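Local structure of nudix Hydrolase, RenU (Mycolicibacterium smegmatis, 6UUF) at residues Leu27-Met32 / Glu155-Ile160; Gly52-Pro57 / Glu128-Leu133; Val92-Val97 / Ala147-Arg152. The protein is a magnesium-dependent Nudix hydrolase that probably hydrolyses nucleoside diphosphate-linked compounds, with NADH a likely substrate. The protein carries 3 engineered substitutions. All coordinates share one frame; numbering follows the deposited sequence.

Interaction 1: Leu27-Met32 / Glu155-Ile160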
ATOM      1  N   LEU A  27      -2.169  -3.503  -0.183  1.00 29.61           N
ATOM      2  CA  LEU A  27      -3.606  -3.433   0.109  1.00 31.77           C
ATOM      3  C   LEU A  27      -4.052  -4.802   0.543  1.00 30.25           C
ATOM      4  O   LEU A  27      -4.391  -5.656  -0.285  1.00 29.53           O
ATOM      5  CB  LEU A  27      -4.372  -2.979  -1.137  1.00 34.02           C
ATOM      6  CG  LEU A  27      -5.888  -2.880  -1.068  1.00 37.56           C
ATOM      7  CD1 LEU A  27      -6.251  -2.049   0.134  1.00 40.87           C
ATOM      8  CD2 LEU A  27      -6.430  -2.174  -2.322  1.00 40.94           C
ATOM      9  N   LEU A  28      -3.997  -5.032   1.843  1.00 29.76           N
ATOM     10  CA  LEU A  28      -4.320  -6.319   2.429  1.00 28.55           C
ATOM     11  C   LEU A  28      -5.808  -6.356   2.830  1.00 29.74           C
ATOM     12  O   LEU A  28      -6.243  -5.516   3.609  1.00 30.81           O
ATOM     13  CB  LEU A  28      -3.477  -6.565   3.661  1.00 29.04           C
ATOM     14  CG  LEU A  28      -3.712  -7.918   4.343  1.00 30.36           C
ATOM     15  CD1 LEU A  28      -3.506  -9.126   3.402  1.00 33.11           C
ATOM     16  CD2 LEU A  28      -2.750  -8.004   5.507  1.00 29.78           C
ATOM     17  N   ARG A  29      -6.545  -7.343   2.318  1.00 28.60           N
ATOM     18  CA  ARG A  29      -7.979  -7.510   2.563  1.00 31.33           C
ATOM     19  C   ARG A  29      -8.237  -8.630   3.518  1.00 30.61           C
ATOM     20  O   ARG A  29      -7.524  -9.641   3.486  1.00 36.15           O
ATOM     21  CB  ARG A  29      -8.744  -7.770   1.281  1.00 31.34           C
ATOM     22  CG  ARG A  29      -8.435  -6.759   0.172  1.00 33.86           C
ATOM     23  CD  ARG A  29      -9.210  -7.095  -1.102  1.00 37.73           C
ATOM     24  NE  ARG A  29      -8.889  -8.429  -1.647  1.00 36.24           N
ATOM     25  CZ  ARG A  29      -9.523  -8.981  -2.679  1.00 35.05           C
ATOM     26  NH1 ARG A  29     -10.543  -8.354  -3.289  1.00 34.85           N
ATOM     27  NH2 ARG A  29      -9.151 -10.182  -3.089  1.00 35.34           N
ATOM     28  N   ALA A  30      -9.235  -8.447   4.383  1.00 31.83           N
ATOM     29  CA  ALA A  30      -9.710  -9.531   5.267  1.00 35.19           C
ATOM     30  C   ALA A  30     -11.222  -9.540   5.449  1.00 35.02           C
ATOM     31  O   ALA A  30     -11.845  -8.496   5.509  1.00 34.71           O
ATOM     32  CB  ALA A  30      -9.020  -9.515   6.628  1.00 33.63           C
ATOM     33  N   PRO A  31     -11.812 -10.742   5.528  1.00 41.79           N
ATOM     34  CA  PRO A  31     -13.257 -10.814   5.737  1.00 49.82           C
ATOM     35  C   PRO A  31     -13.580 -10.511   7.180  1.00 47.78           C
ATOM     36  O   PRO A  31     -12.813 -10.885   8.078  1.00 45.83           O
ATOM     37  CB  PRO A  31     -13.589 -12.270   5.414  1.00 46.56           C
ATOM     38  CG  PRO A  31     -12.296 -13.012   5.473  1.00 47.88           C
ATOM     39  CD  PRO A  31     -11.173 -12.062   5.673  1.00 46.68           C
ATOM     40  N   MET A  32     -14.686  -9.833   7.406  1.00 56.46           N
ATOM     41  CA  MET A  32     -15.166  -9.654   8.780  1.00 68.58           C
ATOM     42  C   MET A  32     -16.082 -10.823   9.185  1.00 70.88           C
ATOM     43  O   MET A  32     -16.623 -11.506   8.300  1.00 77.27           O
ATOM     44  CB  MET A  32     -15.876  -8.315   8.873  1.00 66.87           C
ATOM     45  CG  MET A  32     -14.948  -7.138   8.655  1.00 67.01           C
ATOM     46  SD  MET A  32     -13.614  -7.208   9.859  1.00 61.41           S
ATOM     47  CE  MET A  32     -13.449  -5.519  10.418  1.00 68.53           C
ATOM     48  N   GLU A 155     -12.693  -0.767  -7.889  1.00 42.27           N
ATOM     49  CA  GLU A 155     -13.201  -1.421  -9.109  1.00 43.24           C
ATOM     50  C   GLU A 155     -12.400  -2.715  -9.359  1.00 39.36           C
ATOM     51  O   GLU A 155     -12.940  -3.779  -9.628  1.00 41.54           O
ATOM     52  CB  GLU A 155     -13.126  -0.471 -10.307  1.00 45.08           C
ATOM     53  CG  GLU A 155     -14.072   0.710 -10.184  1.00 51.00           C
ATOM     54  CD  GLU A 155     -13.878   1.846 -11.189  1.00 61.21           C
ATOM     55  OE1 GLU A 155     -12.937   1.834 -12.018  1.00 70.72           O
ATOM     56  OE2 GLU A 155     -14.697   2.795 -11.134  1.00 65.19           O
ATOM     57  N   VAL A 156     -11.099  -2.612  -9.216  1.00 37.85           N
ATOM     58  CA  VAL A 156     -10.254  -3.782  -9.300  1.00 37.05           C
ATOM     59  C   VAL A 156     -10.528  -4.783  -8.193  1.00 36.45           C
ATOM     60  O   VAL A 156     -10.657  -5.957  -8.454  1.00 36.71           O
ATOM     61  CB  VAL A 156      -8.768  -3.406  -9.279  1.00 37.46           C
ATOM     62  CG1 VAL A 156      -7.889  -4.646  -9.245  1.00 36.21           C
ATOM     63  CG2 VAL A 156      -8.442  -2.556 -10.507  1.00 39.28           C
ATOM     64  N   THR A 157     -10.624  -4.362  -6.955  1.00 36.93           N
ATOM     65  CA  THR A 157     -10.836  -5.371  -5.902  1.00 40.74           C
ATOM     66  C   THR A 157     -12.145  -6.134  -6.132  1.00 37.04           C
ATOM     67  O   THR A 157     -12.221  -7.330  -5.850  1.00 33.97           O
ATOM     68  CB  THR A 157     -10.807  -4.759  -4.483  1.00 39.41           C
ATOM     69  OG1 THR A 157     -11.705  -3.667  -4.444  1.00 35.72           O
ATOM     70  CG2 THR A 157      -9.404  -4.251  -4.126  1.00 37.45           C
ATOM     71  N   ALA A 158     -13.159  -5.451  -6.676  1.00 38.42           N
ATOM     72  CA  ALA A 158     -14.476  -6.057  -6.858  1.00 40.83           C
ATOM     73  C   ALA A 158     -14.449  -7.131  -7.919  1.00 41.20           C
ATOM     74  O   ALA A 158     -15.336  -7.978  -7.934  1.00 41.63           O
ATOM     75  CB  ALA A 158     -15.551  -5.016  -7.183  1.00 41.72           C
ATOM     76  N   THR A 159     -13.443  -7.122  -8.792  1.00 40.89           N
ATOM     77  CA  THR A 159     -13.296  -8.210  -9.757  1.00 39.88           C
ATOM     78  C   THR A 159     -12.441  -9.376  -9.249  1.00 43.37           C
ATOM     79  O   THR A 159     -12.229 -10.283 -10.000  1.00 51.64           O
ATOM     80  CB  THR A 159     -12.684  -7.737 -11.079  1.00 42.31           C
ATOM     81  OG1 THR A 159     -11.285  -7.500 -10.887  1.00 44.86           O
ATOM     82  CG2 THR A 159     -13.366  -6.450 -11.604  1.00 41.35           C
ATOM     83  N   ILE A 160     -11.923  -9.351  -8.020  1.00 42.85           N
ATOM     84  CA  ILE A 160     -11.304 -10.543  -7.430  1.00 44.31           C
ATOM     85  C   ILE A 160     -11.815 -10.723  -6.025  1.00 47.32           C
ATOM     86  O   ILE A 160     -11.278 -10.134  -5.115  1.00 45.09           O
ATOM     87  CB  ILE A 160      -9.750 -10.514  -7.377  1.00 49.22           C
ATOM     88  CG1 ILE A 160      -9.202  -9.099  -7.182  1.00 49.99           C
ATOM     89  CG2 ILE A 160      -9.165 -11.120  -8.653  1.00 53.12           C
ATOM     90  CD1 ILE A 160      -7.689  -9.047  -7.113  1.00 52.66           C
TER
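Arg29, on strand 23-31, reaches across to the C-terminal end of helix 144-158 and the residues just after it, gripping the backbone carbonyl of Ile160 and, more weakly, that of Thr157. CG lies anti to the carbonyl carbon (chi1 -51°), and a bend at chi3 lets the guanidinium meet Ile160 O end-on. Both terminal nitrogens close on this one atom: Arg29 NH1 is 2.7 Å from Ile160 O and Arg29 NH2 is 2.9 Å from it. That oxygen lies almost exactly in the guanidinium plane, with NH1 nearly in line with its C=O bond. A weak bond from Arg29 NH1 to Thr157 O, at 3.2 Å, adds a second acceptor. Beside this polar grip, the methyl CG2 of Thr157 fills the buried corner, 4.1 Å from Leu27 CD2 and 4.2 Å from Arg29 CD. Threonine suits the spot because its hydroxyl turns back to Arg154 O and Leu153 O in its own helix, while its methyl is given to the sheet. The outer side is looser. Ile160 brings CG1 no nearer than 4.2 Å to Arg29 NH1, and Ala158 and Thr159 face solvent; Thr159 OG1 bonds back to Val156 O at 2.9 Å. Asp113 pairs with Arg29 NE in a salt bridge, whereas Arg89 brings a like charge close to NH2. The contact thus joins the end of a helix to the central sheet of the Nudix fold. A buried cation whose charge is met by a carboxylate and by carbonyls at and just beyond the C-terminal end of a helix would probably stay protonated.

Interaction 2: Gly52-Pro57 / Glu128-Leu133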
ATOM      1  N   GLY A  52      -0.437  12.386   9.492  1.00 68.45           N
ATOM      2  CA  GLY A  52      -1.839  12.785   9.716  1.00 61.32           C
ATOM      3  C   GLY A  52      -2.845  12.138   8.757  1.00 56.21           C
ATOM      4  O   GLY A  52      -4.057  12.222   8.965  1.00 48.19           O
ATOM      5  N   THR A  53      -2.368  11.487   7.701  1.00 47.77           N
ATOM      6  CA  THR A  53      -3.290  10.851   6.745  1.00 44.30           C
ATOM      7  C   THR A  53      -3.132   9.355   6.775  1.00 38.18           C
ATOM      8  O   THR A  53      -2.185   8.836   7.353  1.00 35.77           O
ATOM      9  CB  THR A  53      -3.058  11.356   5.320  1.00 41.91           C
ATOM     10  OG1 THR A  53      -1.728  11.007   4.919  1.00 41.26           O
ATOM     11  CG2 THR A  53      -3.271  12.887   5.237  1.00 41.17           C
ATOM     12  N   TRP A  54      -4.066   8.687   6.110  1.00 38.29           N
ATOM     13  CA  TRP A  54      -4.119   7.222   6.028  1.00 38.72           C
ATOM     14  C   TRP A  54      -3.690   6.759   4.653  1.00 35.24           C
ATOM     15  O   TRP A  54      -4.061   7.361   3.644  1.00 37.86           O
ATOM     16  CB  TRP A  54      -5.547   6.729   6.298  1.00 36.34           C
ATOM     17  CG  TRP A  54      -6.020   6.981   7.678  1.00 34.36           C
ATOM     18  CD1 TRP A  54      -6.592   8.135   8.164  1.00 36.07           C
ATOM     19  CD2 TRP A  54      -5.918   6.089   8.777  1.00 33.53           C
ATOM     20  NE1 TRP A  54      -6.879   7.982   9.495  1.00 36.18           N
ATOM     21  CE2 TRP A  54      -6.479   6.737   9.897  1.00 32.23           C
ATOM     22  CE3 TRP A  54      -5.407   4.795   8.927  1.00 33.30           C
ATOM     23  CZ2 TRP A  54      -6.554   6.136  11.151  1.00 35.67           C
ATOM     24  CZ3 TRP A  54      -5.498   4.177  10.172  1.00 32.80           C
ATOM     25  CH2 TRP A  54      -6.067   4.849  11.273  1.00 37.63           C
ATOM     26  N   ALA A  55      -2.921   5.688   4.602  1.00 33.27           N
ATOM     27  CA  ALA A  55      -2.485   5.123   3.291  1.00 33.71           C
ATOM     28  C   ALA A  55      -2.125   3.678   3.515  1.00 31.62           C
ATOM     29  O   ALA A  55      -2.457   3.136   4.584  1.00 30.74           O
ATOM     30  CB  ALA A  55      -1.321   5.914   2.713  1.00 36.99           C
ATOM     31  N   LEU A  56      -1.503   3.042   2.519  1.00 32.43           N
ATOM     32  CA  LEU A  56      -1.133   1.633   2.641  1.00 31.87           C
ATOM     33  C   LEU A  56       0.251   1.583   3.233  1.00 30.03           C
ATOM     34  O   LEU A  56       1.038   2.478   2.963  1.00 27.94           O
ATOM     35  CB  LEU A  56      -1.146   0.968   1.309  1.00 32.66           C
ATOM     36  CG  LEU A  56      -2.435   1.169   0.491  1.00 37.13           C
ATOM     37  CD1 LEU A  56      -2.246   0.600  -0.900  1.00 34.19           C
ATOM     38  CD2 LEU A  56      -3.626   0.524   1.175  1.00 37.91           C
ATOM     39  N   PRO A  57       0.555   0.545   4.038  1.00 29.58           N
ATOM     40  CA  PRO A  57       1.950   0.323   4.400  1.00 31.29           C
ATOM     41  C   PRO A  57       2.722  -0.017   3.142  1.00 34.19           C
ATOM     42  O   PRO A  57       2.231  -0.804   2.308  1.00 32.32           O
ATOM     43  CB  PRO A  57       1.926  -0.895   5.318  1.00 32.26           C
ATOM     44  CG  PRO A  57       0.535  -1.406   5.320  1.00 33.20           C
ATOM     45  CD  PRO A  57      -0.284  -0.614   4.349  1.00 31.42           C
ATOM     46  N   GLU A 128      -0.834   4.391  13.947  1.00 53.17           N
ATOM     47  CA  GLU A 128      -1.818   3.356  14.147  1.00 50.84           C
ATOM     48  C   GLU A 128      -1.928   2.534  12.831  1.00 38.19           C
ATOM     49  O   GLU A 128      -1.580   2.985  11.721  1.00 36.55           O
ATOM     50  CB  GLU A 128      -3.169   3.984  14.590  1.00 57.58           C
ATOM     51  CG  GLU A 128      -4.187   3.007  15.195  1.00 61.91           C
ATOM     52  CD  GLU A 128      -5.635   3.507  15.157  1.00 63.58           C
ATOM     53  OE1 GLU A 128      -5.868   4.736  15.160  1.00 60.60           O
ATOM     54  OE2 GLU A 128      -6.553   2.656  15.133  1.00 62.34           O
ATOM     55  N   LEU A 129      -2.314   1.290  13.009  1.00 38.41           N
ATOM     56  CA  LEU A 129      -2.831   0.457  11.950  1.00 37.75           C
ATOM     57  C   LEU A 129      -4.245   0.088  12.325  1.00 37.45           C
ATOM     58  O   LEU A 129      -4.535  -0.243  13.479  1.00 37.23           O
ATOM     59  CB  LEU A 129      -2.016  -0.794  11.834  1.00 40.14           C
ATOM     60  CG  LEU A 129      -0.626  -0.538  11.302  1.00 40.66           C
ATOM     61  CD1 LEU A 129       0.320  -1.547  11.943  1.00 41.20           C
ATOM     62  CD2 LEU A 129      -0.682  -0.607   9.777  1.00 39.05           C
ATOM     63  N   ARG A 130      -5.124   0.120  11.333  1.00 35.97           N
ATOM     64  CA  ARG A 130      -6.504  -0.144  11.578  1.00 37.80           C
ATOM     65  C   ARG A 130      -7.156  -0.860  10.387  1.00 35.79           C
ATOM     66  O   ARG A 130      -6.956  -0.498   9.200  1.00 30.88           O
ATOM     67  CB  ARG A 130      -7.192   1.186  11.850  1.00 40.34           C
ATOM     68  CG  ARG A 130      -8.477   1.019  12.627  1.00 45.96           C
ATOM     69  CD  ARG A 130      -9.302   2.284  12.532  1.00 49.17           C
ATOM     70  NE  ARG A 130      -8.858   3.333  13.459  1.00 49.89           N
ATOM     71  CZ  ARG A 130      -9.303   4.595  13.456  1.00 45.97           C
ATOM     72  NH1 ARG A 130     -10.204   5.047  12.547  1.00 41.33           N
ATOM     73  NH2 ARG A 130      -8.834   5.416  14.373  1.00 42.66           N
ATOM     74  N   TRP A 131      -7.908  -1.896  10.731  1.00 32.83           N
ATOM     75  CA  TRP A 131      -8.734  -2.584   9.786  1.00 32.94           C
ATOM     76  C   TRP A 131      -9.932  -1.711   9.541  1.00 33.37           C
ATOM     77  O   TRP A 131     -10.568  -1.276  10.497  1.00 37.50           O
ATOM     78  CB  TRP A 131      -9.118  -3.939  10.336  1.00 31.93           C
ATOM     79  CG  TRP A 131      -7.994  -4.910  10.271  1.00 33.06           C
ATOM     80  CD1 TRP A 131      -7.188  -5.325  11.305  1.00 32.65           C
ATOM     81  CD2 TRP A 131      -7.530  -5.581   9.104  1.00 32.31           C
ATOM     82  NE1 TRP A 131      -6.268  -6.225  10.844  1.00 32.01           N
ATOM     83  CE2 TRP A 131      -6.445  -6.410   9.505  1.00 31.03           C
ATOM     84  CE3 TRP A 131      -7.934  -5.575   7.746  1.00 32.45           C
ATOM     85  CZ2 TRP A 131      -5.739  -7.218   8.601  1.00 33.10           C
ATOM     86  CZ3 TRP A 131      -7.258  -6.384   6.847  1.00 32.91           C
ATOM     87  CH2 TRP A 131      -6.161  -7.205   7.277  1.00 34.66           C
ATOM     88  N   VAL A 132     -10.221  -1.416   8.282  1.00 31.31           N
ATOM     89  CA  VAL A 132     -11.295  -0.446   7.925  1.00 31.21           C
ATOM     90  C   VAL A 132     -12.189  -1.091   6.881  1.00 30.66           C
ATOM     91  O   VAL A 132     -11.718  -1.581   5.872  1.00 34.17           O
ATOM     92  CB  VAL A 132     -10.713   0.849   7.352  1.00 32.23           C
ATOM     93  CG1 VAL A 132     -11.795   1.818   6.857  1.00 32.09           C
ATOM     94  CG2 VAL A 132      -9.847   1.523   8.407  1.00 35.43           C
ATOM     95  N   LEU A 133     -13.482  -1.134   7.120  1.00 31.71           N
ATOM     96  CA  LEU A 133     -14.392  -1.664   6.100  1.00 33.32           C
ATOM     97  C   LEU A 133     -14.151  -0.930   4.776  1.00 33.49           C
ATOM     98  O   LEU A 133     -13.996   0.278   4.786  1.00 29.05           O
ATOM     99  CB  LEU A 133     -15.850  -1.549   6.531  1.00 34.26           C
ATOM    100  CG  LEU A 133     -16.236  -2.523   7.647  1.00 35.75           C
ATOM    101  CD1 LEU A 133     -17.583  -2.145   8.259  1.00 38.51           C
ATOM    102  CD2 LEU A 133     -16.260  -3.948   7.152  1.00 38.96           C
TER
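Two strands of the mixed Nudix sheet, 54-60 and 126-133, both pair antiparallel with strand 37-44, and Trp54 of one meets Arg130 and Glu128 of the other. The six-membered part of the indole does the touching: Trp54 CZ3 lies 3.8 Å from Arg130 CB, and Trp54 CZ2 sits 3.9 Å above the guanidinium plane of Arg130, over its centre. The two flat groups are inclined at 51°, so the indole brings its far corner, rather than a parallel surface, to the cation. Glu128 comes in at the ring edge, its OE1 3.9 Å from Trp54 CH2. Residues two apart on a strand project from the same face, and strand 126-133 uses this alternation to pair Glu128 with Arg130. The arginine grips side-on: Arg130 NE is 2.9 Å from Glu128 OE2 in a nearly straight bond (167°), and Arg130 NH2 is 3.1 Å from Glu128 OE1, on that oxygen's syn lone pair. A bend at chi3 (-80°) swings the guanidinium back to the carboxylate and across the tryptophan. The salt bridge limits its rotation and presents one face to the indole. Tryptophan is long and flat enough to reach the side chains of the other strand; its buried side chain also touches Leu41 and meets the ring of His43, while Pro141 packs against it from a loop. Arg130 is exposed, and its long chain lets the charge remain near solvent while CB packs against the indole.

Interaction 3: Val92-Val97 / Ala147-Arg152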
ATOM      1  N   VAL A  92      -1.425  -3.572  -9.162  1.00 36.49           N
ATOM      2  CA  VAL A  92      -1.959  -2.461  -9.987  1.00 36.48           C
ATOM      3  C   VAL A  92      -1.033  -1.219  -9.901  1.00 35.13           C
ATOM      4  O   VAL A  92      -0.739  -0.699  -8.805  1.00 32.46           O
ATOM      5  CB  VAL A  92      -3.334  -2.021  -9.466  1.00 37.03           C
ATOM      6  CG1 VAL A  92      -4.002  -1.077 -10.463  1.00 42.33           C
ATOM      7  CG2 VAL A  92      -4.212  -3.234  -9.202  1.00 36.92           C
ATOM      8  N   VAL A  93      -0.592  -0.742 -11.054  1.00 33.29           N
ATOM      9  CA  VAL A  93       0.195   0.470 -11.118  1.00 34.81           C
ATOM     10  C   VAL A  93      -0.791   1.617 -10.897  1.00 34.87           C
ATOM     11  O   VAL A  93      -1.602   1.891 -11.768  1.00 35.01           O
ATOM     12  CB  VAL A  93       0.924   0.611 -12.460  1.00 33.37           C
ATOM     13  CG1 VAL A  93       1.730   1.892 -12.500  1.00 34.69           C
ATOM     14  CG2 VAL A  93       1.867  -0.550 -12.669  1.00 38.10           C
ATOM     15  N   THR A  94      -0.699   2.251  -9.723  1.00 32.17           N
ATOM     16  CA  THR A  94      -1.598   3.316  -9.284  1.00 33.82           C
ATOM     17  C   THR A  94      -1.023   4.712  -9.457  1.00 38.01           C
ATOM     18  O   THR A  94      -1.721   5.681  -9.220  1.00 40.93           O
ATOM     19  CB  THR A  94      -2.035   3.111  -7.811  1.00 35.39           C
ATOM     20  OG1 THR A  94      -0.936   2.647  -7.028  1.00 39.76           O
ATOM     21  CG2 THR A  94      -3.090   2.028  -7.732  1.00 36.48           C
ATOM     22  N   ALA A  95       0.242   4.819  -9.875  1.00 37.20           N
ATOM     23  CA  ALA A  95       0.863   6.102 -10.176  1.00 37.38           C
ATOM     24  C   ALA A  95       2.105   5.895 -11.043  1.00 38.51           C
ATOM     25  O   ALA A  95       2.890   4.979 -10.811  1.00 31.87           O
ATOM     26  CB  ALA A  95       1.216   6.846  -8.895  1.00 38.19           C
ATOM     27  N   GLU A  96       2.257   6.767 -12.027  1.00 39.17           N
ATOM     28  CA  GLU A  96       3.267   6.652 -13.052  1.00 46.10           C
ATOM     29  C   GLU A  96       3.724   8.056 -13.433  1.00 46.47           C
ATOM     30  O   GLU A  96       2.892   8.913 -13.809  1.00 41.19           O
ATOM     31  CB  GLU A  96       2.627   5.982 -14.252  1.00 51.53           C
ATOM     32  CG  GLU A  96       3.586   5.544 -15.319  1.00 59.65           C
ATOM     33  CD  GLU A  96       2.862   4.757 -16.395  1.00 74.68           C
ATOM     34  OE1 GLU A  96       1.865   5.287 -16.954  1.00 81.26           O
ATOM     35  OE2 GLU A  96       3.278   3.607 -16.666  1.00 85.02           O
ATOM     36  N   VAL A  97       5.028   8.303 -13.326  1.00 42.11           N
ATOM     37  CA  VAL A  97       5.544   9.651 -13.544  1.00 43.72           C
ATOM     38  C   VAL A  97       6.665   9.569 -14.522  1.00 40.58           C
ATOM     39  O   VAL A  97       7.588   8.785 -14.324  1.00 36.23           O
ATOM     40  CB  VAL A  97       6.040  10.333 -12.250  1.00 41.49           C
ATOM     41  CG1 VAL A  97       6.611  11.695 -12.546  1.00 42.06           C
ATOM     42  CG2 VAL A  97       4.881  10.527 -11.291  1.00 44.99           C
ATOM     43  N   ALA A 147      -5.865   8.494  -2.186  1.00 36.85           N
ATOM     44  CA  ALA A 147      -7.260   8.876  -2.428  1.00 39.69           C
ATOM     45  C   ALA A 147      -7.552   9.018  -3.918  1.00 42.47           C
ATOM     46  O   ALA A 147      -8.644   8.724  -4.345  1.00 42.05           O
ATOM     47  CB  ALA A 147      -7.615  10.170  -1.706  1.00 41.87           C
ATOM     48  N   ALA A 148      -6.559   9.459  -4.689  1.00 43.92           N
ATOM     49  CA  ALA A 148      -6.693   9.645  -6.117  1.00 41.81           C
ATOM     50  C   ALA A 148      -6.879   8.305  -6.806  1.00 45.35           C
ATOM     51  O   ALA A 148      -7.504   8.235  -7.865  1.00 46.19           O
ATOM     52  CB  ALA A 148      -5.450  10.340  -6.648  1.00 40.87           C
ATOM     53  N   SER A 149      -6.319   7.251  -6.197  1.00 42.28           N
ATOM     54  CA  SER A 149      -6.396   5.888  -6.707  1.00 38.45           C
ATOM     55  C   SER A 149      -7.490   5.035  -6.155  1.00 35.07           C
ATOM     56  O   SER A 149      -7.795   3.995  -6.740  1.00 31.97           O
ATOM     57  CB  SER A 149      -5.073   5.170  -6.418  1.00 40.25           C
ATOM     58  OG  SER A 149      -4.086   5.786  -7.205  1.00 44.74           O
ATOM     59  N   TRP A 150      -8.058   5.426  -5.010  1.00 33.69           N
ATOM     60  CA  TRP A 150      -8.909   4.524  -4.263  1.00 32.79           C
ATOM     61  C   TRP A 150     -10.077   3.982  -5.071  1.00 32.97           C
ATOM     62  O   TRP A 150     -10.330   2.774  -5.046  1.00 27.77           O
ATOM     63  CB  TRP A 150      -9.363   5.177  -2.941  1.00 34.67           C
ATOM     64  CG  TRP A 150     -10.285   4.301  -2.123  1.00 36.75           C
ATOM     65  CD1 TRP A 150     -11.569   4.596  -1.717  1.00 33.98           C
ATOM     66  CD2 TRP A 150     -10.020   2.974  -1.698  1.00 35.87           C
ATOM     67  NE1 TRP A 150     -12.092   3.546  -1.028  1.00 34.63           N
ATOM     68  CE2 TRP A 150     -11.159   2.535  -0.985  1.00 34.21           C
ATOM     69  CE3 TRP A 150      -8.909   2.122  -1.807  1.00 37.99           C
ATOM     70  CZ2 TRP A 150     -11.235   1.265  -0.405  1.00 34.44           C
ATOM     71  CZ3 TRP A 150      -8.984   0.848  -1.228  1.00 40.29           C
ATOM     72  CH2 TRP A 150     -10.145   0.436  -0.532  1.00 38.37           C
ATOM     73  N   GLN A 151     -10.798   4.839  -5.798  1.00 34.41           N
ATOM     74  CA  GLN A 151     -11.997   4.342  -6.505  1.00 36.59           C
ATOM     75  C   GLN A 151     -11.603   3.298  -7.519  1.00 34.53           C
ATOM     76  O   GLN A 151     -12.260   2.261  -7.646  1.00 34.36           O
ATOM     77  CB  GLN A 151     -12.791   5.480  -7.165  1.00 43.60           C
ATOM     78  CG  GLN A 151     -13.880   5.059  -8.176  1.00 49.87           C
ATOM     79  CD  GLN A 151     -14.959   4.072  -7.676  1.00 59.94           C
ATOM     80  OE1 GLN A 151     -15.237   3.950  -6.475  1.00 67.74           O
ATOM     81  NE2 GLN A 151     -15.588   3.366  -8.633  1.00 58.84           N
ATOM     82  N   ARG A 152     -10.510   3.573  -8.240  1.00 38.76           N
ATOM     83  CA  ARG A 152      -9.988   2.631  -9.203  1.00 39.18           C
ATOM     84  C   ARG A 152      -9.604   1.291  -8.536  1.00 38.49           C
ATOM     85  O   ARG A 152     -10.034   0.235  -9.009  1.00 37.52           O
ATOM     86  CB  ARG A 152      -8.834   3.247  -9.970  1.00 45.79           C
ATOM     87  CG  ARG A 152      -8.434   2.468 -11.222  1.00 56.67           C
ATOM     88  CD  ARG A 152      -9.470   2.546 -12.371  1.00 62.16           C
ATOM     89  NE  ARG A 152      -9.111   1.590 -13.442  1.00 65.09           N
ATOM     90  CZ  ARG A 152      -9.758   0.465 -13.774  1.00 68.21           C
ATOM     91  NH1 ARG A 152     -10.896   0.082 -13.177  1.00 69.03           N
ATOM     92  NH2 ARG A 152      -9.259  -0.289 -14.750  1.00 74.47           N
TER
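Thr94 and Ser149 meet through first torsions that turn different groups to the interface. In Thr94, chi1 of 40° sets OG1 between the backbone N and the carbonyl carbon and leaves the methyl CG2 to face the helix. In Ser149, chi1 of -67° places OG beside its own backbone N, from where it reaches the strand. There Ser149 OG lies 3.1 Å from Thr94 O, to which it donates a weak hydrogen bond, and 3.4 Å from Thr94 CB. Ser149 CB adds contacts of 3.9 Å to both Thr94 CB and Thr94 CG2. The serine hydroxyl thus meets the backbone and the side chain of one threonine together, its oxygen being near the carbonyl O on one hand and the CB and methyl on the other. The two backbones come close, with Thr94 CA only 6.0 Å from Ser149 CA; serine is small enough for this spacing, and its hydroxyl can still make the weak bond to Thr94 O.

Strand 87-98 carries a classic beta bulge at this point. Thr94 and Ala95 both stand opposite Tyr107 of the antiparallel strand 104-113, and the near-zero psi of Thr94 (-5°) marks the irregularity. Helix 144-158 lies across the sheet of the Nudix fold here, and Ser149, a buried residue, meets the strand at the bulge. The hydroxyl of Thr94 is engaged on the sheet side, hydrogen-bonded to Thr109 OG1 and Tyr107 O, while Leu153 of the helix also touches its side chain. Threonine suits the site, giving a hydroxyl to the neighbouring strand and a methyl to the helix.

Overall arrangement
Interactions 1 and 3 both hold helix 144-158 against the mixed sheet, one near its C-terminal end on strand 23-31, the other further back on strand 87-98; Val156 packing on Val92, and Leu27 on Trp150, connect them. Interaction 1 is the buried one, and there a cation is balanced by carbonyls and a carboxylate. Interaction 3, partly buried, relies on closeness and one weak hydroxyl bond. Interaction 2 joins strands of the sheet itself, and its salt bridge lies towards the surface, beside a buried indole. It touches interaction 1 through Trp131 on Ala30 and Leu56 on Leu27, whereas interactions 2 and 3 stay about 6 Å apart at their nearest atoms.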